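Local coordinates for tail spike protein (Acinetobacter phage vB_AbaP_AS12, PDB 6EU4) that probably recognises and degrades the capsular polysaccharide of its Acinetobacter host while the phage attaches to the cell, at residues Ser481-Asn489 with Thr508-Ser516; Leu490-Gln501 with Pro519-Gly530. All coordinates share one frame; numbering follows the deposited sequence.

Interaction 1 of 2, residues Ser481-Asn489 with Thr508-Ser516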
# COMPACT_ATOMS: atom_id res chain seq x y z
N SER A 481 -3.58 -2.57 -37.62
CA SER A 481 -3.84 -1.85 -38.86
C SER A 481 -2.51 -1.41 -39.46
O SER A 481 -1.74 -0.70 -38.80
CB SER A 481 -4.75 -0.65 -38.63
OG SER A 481 -5.18 -0.10 -39.86
N LEU A 482 -2.23 -1.84 -40.69
CA LEU A 482 -0.96 -1.56 -41.33
C LEU A 482 -0.96 -0.21 -42.04
O LEU A 482 -1.96 0.20 -42.62
CB LEU A 482 -0.62 -2.65 -42.34
CG LEU A 482 -0.49 -4.06 -41.77
CD1 LEU A 482 -0.47 -5.08 -42.89
CD2 LEU A 482 0.75 -4.16 -40.90
N GLY A 483 0.18 0.46 -42.01
CA GLY A 483 0.42 1.60 -42.86
C GLY A 483 0.93 1.17 -44.22
O GLY A 483 0.58 0.10 -44.73
N ASN A 484 1.79 2.01 -44.80
CA ASN A 484 2.45 1.67 -46.06
C ASN A 484 3.66 0.81 -45.70
O ASN A 484 4.81 1.26 -45.67
CB ASN A 484 2.86 2.92 -46.82
CG ASN A 484 3.45 2.60 -48.18
OD1 ASN A 484 3.29 1.50 -48.71
ND2 ASN A 484 4.14 3.57 -48.77
N GLU A 485 3.40 -0.46 -45.42
CA GLU A 485 4.46 -1.32 -44.93
C GLU A 485 4.32 -2.70 -45.56
O GLU A 485 3.26 -3.10 -46.04
CB GLU A 485 4.48 -1.42 -43.39
CG GLU A 485 3.15 -1.61 -42.73
CD GLU A 485 3.20 -1.39 -41.20
OE1 GLU A 485 4.04 -2.01 -40.51
OE2 GLU A 485 2.40 -0.58 -40.70
N SER A 486 5.44 -3.42 -45.56
CA SER A 486 5.50 -4.72 -46.19
C SER A 486 5.18 -5.82 -45.19
O SER A 486 5.79 -5.89 -44.11
CB SER A 486 6.88 -4.97 -46.79
OG SER A 486 7.01 -6.33 -47.15
N ILE A 487 4.26 -6.71 -45.56
CA ILE A 487 3.97 -7.87 -44.72
C ILE A 487 5.02 -8.95 -44.88
O ILE A 487 4.99 -9.95 -44.15
CB ILE A 487 2.57 -8.42 -45.02
CG1 ILE A 487 2.43 -8.83 -46.48
CG2 ILE A 487 1.51 -7.41 -44.64
CD1 ILE A 487 1.20 -9.73 -46.74
N THR A 488 5.97 -8.78 -45.80
CA THR A 488 7.11 -9.67 -45.89
C THR A 488 8.15 -9.40 -44.81
O THR A 488 8.89 -10.31 -44.44
CB THR A 488 7.72 -9.53 -47.28
OG1 THR A 488 6.72 -9.92 -48.24
CG2 THR A 488 8.97 -10.40 -47.45
N ASN A 489 8.18 -8.19 -44.27
CA ASN A 489 9.22 -7.77 -43.32
C ASN A 489 8.66 -7.55 -41.92
O ASN A 489 9.09 -6.63 -41.21
CB ASN A 489 9.92 -6.51 -43.83
CG ASN A 489 10.50 -6.69 -45.22
OD1 ASN A 489 10.88 -7.79 -45.61
ND2 ASN A 489 10.56 -5.59 -45.99
N THR A 508 0.07 -3.84 -52.09
CA THR A 508 0.83 -3.96 -53.33
C THR A 508 1.70 -5.20 -53.30
O THR A 508 2.04 -5.72 -52.23
CB THR A 508 1.72 -2.74 -53.55
OG1 THR A 508 2.67 -2.67 -52.49
CG2 THR A 508 0.88 -1.46 -53.60
N VAL A 509 2.10 -5.65 -54.49
CA VAL A 509 3.12 -6.70 -54.57
C VAL A 509 4.41 -6.25 -53.90
O VAL A 509 5.08 -7.03 -53.22
CB VAL A 509 3.36 -7.10 -56.04
CG1 VAL A 509 4.54 -8.09 -56.17
CG2 VAL A 509 2.09 -7.68 -56.64
N ALA A 510 4.77 -4.98 -54.06
CA ALA A 510 5.99 -4.49 -53.43
C ALA A 510 5.91 -4.61 -51.92
O ALA A 510 6.94 -4.78 -51.26
CB ALA A 510 6.25 -3.04 -53.83
N ASN A 511 4.72 -4.49 -51.35
CA ASN A 511 4.53 -4.68 -49.92
C ASN A 511 4.21 -6.12 -49.55
O ASN A 511 3.77 -6.37 -48.42
CB ASN A 511 3.43 -3.74 -49.43
CG ASN A 511 3.96 -2.34 -49.16
OD1 ASN A 511 5.12 -2.17 -48.80
ND2 ASN A 511 3.11 -1.33 -49.32
N GLY A 512 4.42 -7.07 -50.45
CA GLY A 512 4.34 -8.48 -50.12
C GLY A 512 2.98 -9.12 -50.32
O GLY A 512 2.80 -10.28 -49.93
N PHE A 513 2.04 -8.42 -50.89
CA PHE A 513 0.71 -8.98 -51.06
C PHE A 513 0.62 -9.75 -52.37
O PHE A 513 1.28 -9.38 -53.36
CB PHE A 513 -0.34 -7.88 -51.02
CG PHE A 513 -0.49 -7.25 -49.66
CD1 PHE A 513 0.28 -6.16 -49.29
CD2 PHE A 513 -1.39 -7.77 -48.74
CE1 PHE A 513 0.15 -5.59 -48.04
CE2 PHE A 513 -1.52 -7.20 -47.48
CZ PHE A 513 -0.75 -6.11 -47.13
N PRO A 514 -0.19 -10.80 -52.43
CA PRO A 514 -0.21 -11.64 -53.64
C PRO A 514 -1.01 -11.05 -54.79
O PRO A 514 -0.76 -11.36 -55.96
CB PRO A 514 -0.84 -12.95 -53.15
CG PRO A 514 -1.70 -12.54 -52.01
CD PRO A 514 -0.95 -11.41 -51.33
N SER A 515 -1.99 -10.22 -54.47
CA SER A 515 -2.91 -9.66 -55.45
C SER A 515 -3.16 -8.20 -55.08
O SER A 515 -3.66 -7.92 -53.99
CB SER A 515 -4.22 -10.47 -55.48
OG SER A 515 -5.25 -9.82 -56.21
N SER A 516 -2.76 -7.28 -55.95
CA SER A 516 -2.72 -5.88 -55.55
C SER A 516 -4.10 -5.23 -55.66
O SER A 516 -4.98 -5.69 -56.40
CB SER A 516 -1.74 -5.12 -56.43
OG SER A 516 -2.21 -5.12 -57.77
O HOH W 1 8.48 -6.46 -49.30
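Asn-511 and Ile-487 meet where a type I beta turn, Val-509 to Gly-512, leans on the loop that follows strand 474-481, and together with Phe-513 they bury most of the surface here. The pairing is a worked example of how two irregular loops can be locked by one residue that uses both its backbone and its side chain. From the backbone, Asn-511 O accepts the N-H of Ile-487 at 2.9 Å, and the CA of Ser-486 approaches the same oxygen at 3.3 Å. From the side chain, Asn-511 ND2 donates to Asn-484 OD1 at 2.9 Å, almost straight along that acceptor's C=O axis. The bond lies in the amide plane of Asn-511, whereas the two amides stand 78° apart, so the two planes are nearly perpendicular. ND2 also reaches Asn-506 O, which further limits rotation of the group. Between these two grips the carbon CG of Asn-511 rests 3.3 Å from Glu-485 O.

Apolar contacts complete the interface. With its CG1 branch in the crowded position between backbone N and carbonyl carbon (chi1 59°), Ile-487 lays CD1 over one face of the Phe-513 ring, a CH-pi contact of 3.9 Å to the centroid. CG2 comes to the ring's outer end, 3.6 Å from CZ of Phe-513, and Leu-482 closes in more distantly at the ring edge.

Thr-488 OG1, itself bonded to Arg-552, lies against the CA of Gly-512, the last residue of the turn, which has a positive phi. Ser-486 OG accepts from Thr-488 N in an ST turn and also meets, at 2.6 Å, a water that donates a hydrogen bond to Ala-510 O at 3.0 Å.

Interaction 2 of 2, residues Leu490-Gln501 with Pro519-Gly530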
# COMPACT_ATOMS: atom_id res chain seq x y z
N LEU A 490 7.74 -8.41 -41.48
CA LEU A 490 7.18 -8.37 -40.14
C LEU A 490 7.62 -9.57 -39.30
O LEU A 490 6.99 -9.88 -38.28
CB LEU A 490 5.65 -8.31 -40.19
CG LEU A 490 5.05 -7.12 -40.92
CD1 LEU A 490 3.52 -7.23 -40.99
CD2 LEU A 490 5.44 -5.81 -40.24
N ARG A 491 8.68 -10.26 -39.72
CA ARG A 491 9.16 -11.44 -39.02
C ARG A 491 9.95 -11.10 -37.77
O ARG A 491 10.04 -11.92 -36.85
CB ARG A 491 10.02 -12.27 -39.98
CG ARG A 491 9.23 -12.64 -41.24
CD ARG A 491 10.09 -13.30 -42.26
NE ARG A 491 10.38 -14.69 -41.93
CZ ARG A 491 11.09 -15.48 -42.73
NH1 ARG A 491 11.55 -14.99 -43.87
NH2 ARG A 491 11.33 -16.74 -42.40
N GLY A 492 10.55 -9.92 -37.73
CA GLY A 492 11.29 -9.47 -36.55
C GLY A 492 10.43 -8.79 -35.50
O GLY A 492 10.74 -8.85 -34.31
N SER A 493 9.33 -8.16 -35.93
CA SER A 493 8.56 -7.29 -35.04
C SER A 493 7.28 -7.93 -34.53
O SER A 493 6.76 -7.50 -33.50
CB SER A 493 8.22 -5.98 -35.76
OG SER A 493 7.45 -6.20 -36.93
N LEU A 494 6.75 -8.93 -35.23
CA LEU A 494 5.52 -9.59 -34.82
C LEU A 494 5.69 -11.11 -34.92
O LEU A 494 6.44 -11.60 -35.77
CB LEU A 494 4.34 -9.15 -35.68
CG LEU A 494 3.93 -7.68 -35.66
CD1 LEU A 494 2.95 -7.40 -36.77
CD2 LEU A 494 3.33 -7.30 -34.31
N GLY A 495 5.03 -11.83 -34.02
CA GLY A 495 5.00 -13.28 -34.05
C GLY A 495 3.73 -13.76 -34.72
O GLY A 495 3.49 -13.51 -35.90
N ASN A 496 2.89 -14.46 -33.95
CA ASN A 496 1.55 -14.80 -34.40
C ASN A 496 0.68 -13.57 -34.22
O ASN A 496 0.50 -13.11 -33.09
CB ASN A 496 1.02 -15.98 -33.60
CG ASN A 496 1.90 -17.20 -33.71
OD1 ASN A 496 1.94 -17.86 -34.74
ND2 ASN A 496 2.60 -17.52 -32.64
N ALA A 497 0.14 -13.03 -35.32
CA ALA A 497 -0.58 -11.76 -35.27
C ALA A 497 -1.56 -11.66 -36.43
O ALA A 497 -1.27 -12.09 -37.54
CB ALA A 497 0.39 -10.57 -35.32
N VAL A 498 -2.70 -11.01 -36.18
CA VAL A 498 -3.64 -10.66 -37.24
C VAL A 498 -3.39 -9.22 -37.68
O VAL A 498 -3.27 -8.31 -36.84
CB VAL A 498 -5.10 -10.83 -36.76
CG1 VAL A 498 -6.05 -10.47 -37.90
CG2 VAL A 498 -5.34 -12.26 -36.24
N LEU A 499 -3.34 -9.02 -39.00
CA LEU A 499 -3.08 -7.75 -39.66
C LEU A 499 -4.26 -7.39 -40.54
O LEU A 499 -4.93 -8.26 -41.11
CB LEU A 499 -1.81 -7.83 -40.52
CG LEU A 499 -0.65 -8.66 -39.95
CD1 LEU A 499 0.43 -8.84 -40.98
CD2 LEU A 499 -0.11 -7.99 -38.70
N VAL A 500 -4.50 -6.10 -40.69
CA VAL A 500 -5.47 -5.60 -41.67
C VAL A 500 -4.79 -4.54 -42.51
O VAL A 500 -4.07 -3.68 -41.99
CB VAL A 500 -6.77 -5.06 -41.02
CG1 VAL A 500 -6.49 -3.92 -40.03
CG2 VAL A 500 -7.74 -4.62 -42.10
N GLN A 501 -5.00 -4.60 -43.82
CA GLN A 501 -4.60 -3.53 -44.73
C GLN A 501 -5.87 -3.03 -45.39
O GLN A 501 -6.41 -3.67 -46.30
CB GLN A 501 -3.58 -4.00 -45.76
CG GLN A 501 -3.19 -2.89 -46.74
CD GLN A 501 -2.77 -1.63 -46.04
OE1 GLN A 501 -3.58 -0.73 -45.82
NE2 GLN A 501 -1.49 -1.54 -45.68
N PRO A 519 -8.37 -4.70 -50.33
CA PRO A 519 -8.03 -4.75 -48.90
C PRO A 519 -7.81 -6.19 -48.45
O PRO A 519 -8.29 -7.13 -49.08
CB PRO A 519 -9.27 -4.15 -48.23
CG PRO A 519 -10.38 -4.43 -49.18
CD PRO A 519 -9.78 -4.38 -50.57
N TYR A 520 -7.09 -6.33 -47.33
CA TYR A 520 -6.70 -7.65 -46.81
C TYR A 520 -6.92 -7.79 -45.31
O TYR A 520 -6.78 -6.83 -44.54
CB TYR A 520 -5.22 -7.95 -47.04
CG TYR A 520 -4.85 -8.41 -48.43
CD1 TYR A 520 -4.73 -7.50 -49.47
CD2 TYR A 520 -4.58 -9.74 -48.69
CE1 TYR A 520 -4.37 -7.92 -50.74
CE2 TYR A 520 -4.21 -10.17 -49.94
CZ TYR A 520 -4.11 -9.26 -50.97
OH TYR A 520 -3.76 -9.68 -52.23
N LEU A 521 -7.24 -9.01 -44.91
CA LEU A 521 -6.91 -9.54 -43.60
C LEU A 521 -5.84 -10.59 -43.78
O LEU A 521 -5.90 -11.38 -44.73
CB LEU A 521 -8.14 -10.15 -42.92
CG LEU A 521 -9.19 -9.16 -42.43
CD1 LEU A 521 -10.48 -9.87 -42.06
CD2 LEU A 521 -8.63 -8.41 -41.22
N VAL A 522 -4.84 -10.59 -42.89
CA VAL A 522 -3.73 -11.53 -42.94
C VAL A 522 -3.54 -12.10 -41.54
O VAL A 522 -3.43 -11.35 -40.56
CB VAL A 522 -2.43 -10.87 -43.43
CG1 VAL A 522 -1.29 -11.90 -43.44
CG2 VAL A 522 -2.61 -10.24 -44.81
N GLN A 523 -3.50 -13.42 -41.44
CA GLN A 523 -3.05 -14.10 -40.24
C GLN A 523 -1.59 -14.44 -40.45
O GLN A 523 -1.26 -15.19 -41.37
CB GLN A 523 -3.85 -15.36 -39.96
CG GLN A 523 -3.27 -16.24 -38.83
CD GLN A 523 -3.57 -15.66 -37.46
OE1 GLN A 523 -4.73 -15.50 -37.08
NE2 GLN A 523 -2.52 -15.34 -36.71
N GLN A 524 -0.72 -13.92 -39.59
CA GLN A 524 0.68 -14.34 -39.57
C GLN A 524 0.89 -15.33 -38.43
O GLN A 524 0.36 -15.15 -37.33
CB GLN A 524 1.63 -13.15 -39.41
CG GLN A 524 3.09 -13.59 -39.26
CD GLN A 524 4.05 -12.43 -39.38
OE1 GLN A 524 4.15 -11.83 -40.44
NE2 GLN A 524 4.76 -12.12 -38.29
N TRP A 525 1.62 -16.40 -38.71
CA TRP A 525 2.11 -17.30 -37.69
C TRP A 525 3.63 -17.21 -37.63
O TRP A 525 4.29 -16.91 -38.62
CB TRP A 525 1.70 -18.74 -37.97
CG TRP A 525 0.24 -19.07 -37.83
CD1 TRP A 525 -0.39 -19.44 -36.70
CD2 TRP A 525 -0.75 -19.12 -38.88
NE1 TRP A 525 -1.72 -19.70 -36.96
CE2 TRP A 525 -1.96 -19.51 -38.29
CE3 TRP A 525 -0.73 -18.85 -40.25
CZ2 TRP A 525 -3.14 -19.68 -39.03
CZ3 TRP A 525 -1.91 -18.99 -40.98
CH2 TRP A 525 -3.09 -19.41 -40.36
N SER A 526 4.17 -17.55 -36.46
CA SER A 526 5.60 -17.48 -36.22
C SER A 526 6.00 -18.45 -35.13
O SER A 526 5.24 -18.70 -34.18
CB SER A 526 6.01 -16.07 -35.81
OG SER A 526 7.38 -16.03 -35.53
N SER A 527 7.23 -18.93 -35.20
CA SER A 527 7.82 -19.55 -34.02
C SER A 527 7.97 -18.52 -32.90
O SER A 527 7.66 -18.80 -31.74
CB SER A 527 9.17 -20.18 -34.36
OG SER A 527 9.98 -19.30 -35.14
N ALA A 528 8.42 -17.31 -33.24
CA ALA A 528 8.58 -16.19 -32.32
C ALA A 528 9.18 -15.02 -33.08
O ALA A 528 10.09 -15.23 -33.89
CB ALA A 528 9.47 -16.54 -31.13
N ALA A 529 8.68 -13.81 -32.84
CA ALA A 529 9.35 -12.62 -33.37
C ALA A 529 10.82 -12.64 -32.95
O ALA A 529 11.14 -12.91 -31.80
CB ALA A 529 8.67 -11.36 -32.84
N GLY A 530 11.70 -12.37 -33.90
CA GLY A 530 13.12 -12.41 -33.60
C GLY A 530 13.95 -12.17 -34.85
O GLY A 530 13.43 -11.94 -35.94
O HOH W 2 6.26 -11.30 -42.15
O HOH W 3 7.97 -13.64 -36.72
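Leu-490 O is gripped from opposite faces of its carbonyl plane, by Leu-494 N of its own loop and by Gln-524 NE2 at 3.2 Å. The other N-H of that NE2 points to Gly-495 O, at 3.0 Å and on a lone pair. Both acceptors lie near the amide plane of Gln-524, so its rotation is fixed and the buried group ties the loop before strand 496-501 to strand 520-526. An extended chain, with CG anti to the backbone N (chi1 175°), carries the amide that far, and its OE1 accepts hydrogen bonds from a water and from Gln-537 NE2.

At the same end of the ladder Asn-496 OD1 receives the N-H of Ser-526 at 2.8 Å, from well above its carbonyl plane. Here the packing is tight: Ser-526 CB sits 3.4 Å from Gly-495 CA. A water joins Arg-491 O, Leu-494 O and Ser-526 OG.

Farther along, paired backbone bonds link Ala-497 with Gln-524, Leu-499 with Val-522 and Gln-501 with Tyr-520. Leu-499 and Val-522 pack on one face; on the other, Val-500 CB touches Leu-521 CD2 at 3.8 Å, and Val-498 CG2 lies 3.4 Å from Gln-523 OE1, an oxygen that accepts from Trp-525 NE1 of a neighbouring subunit.

The strands run at 167° to each other, an antiparallel ladder inside a mixed sheet. Because Asn-496 and Ala-497 also pair with a strand of the other neighbouring subunit, the arrangement is that of an intersubunit beta-sheet in a trimeric tailspike.

In the fold
Both contacts belong to the same C-terminal sheet region and their segments alternate along the chain, so the loops of interaction 1 lead into and out of the strands of interaction 2. Interaction 2 is largely buried and reaches two neighbouring subunits; interaction 1 is a partly buried loop cluster at one end of the sheet, touched by no other chain. Their chemistry follows this placement: interaction 2 adds side-chain and water bonds at one end of a regular backbone ladder, while interaction 1 has a single cross-segment backbone bond beside a side-chain amide bond and a CH-pi contact. They join directly through Gln-501 NE2 to Gly-483 O, Tyr-520 OH to Ser-515 O, and the packed rings of Phe-513 and Tyr-520.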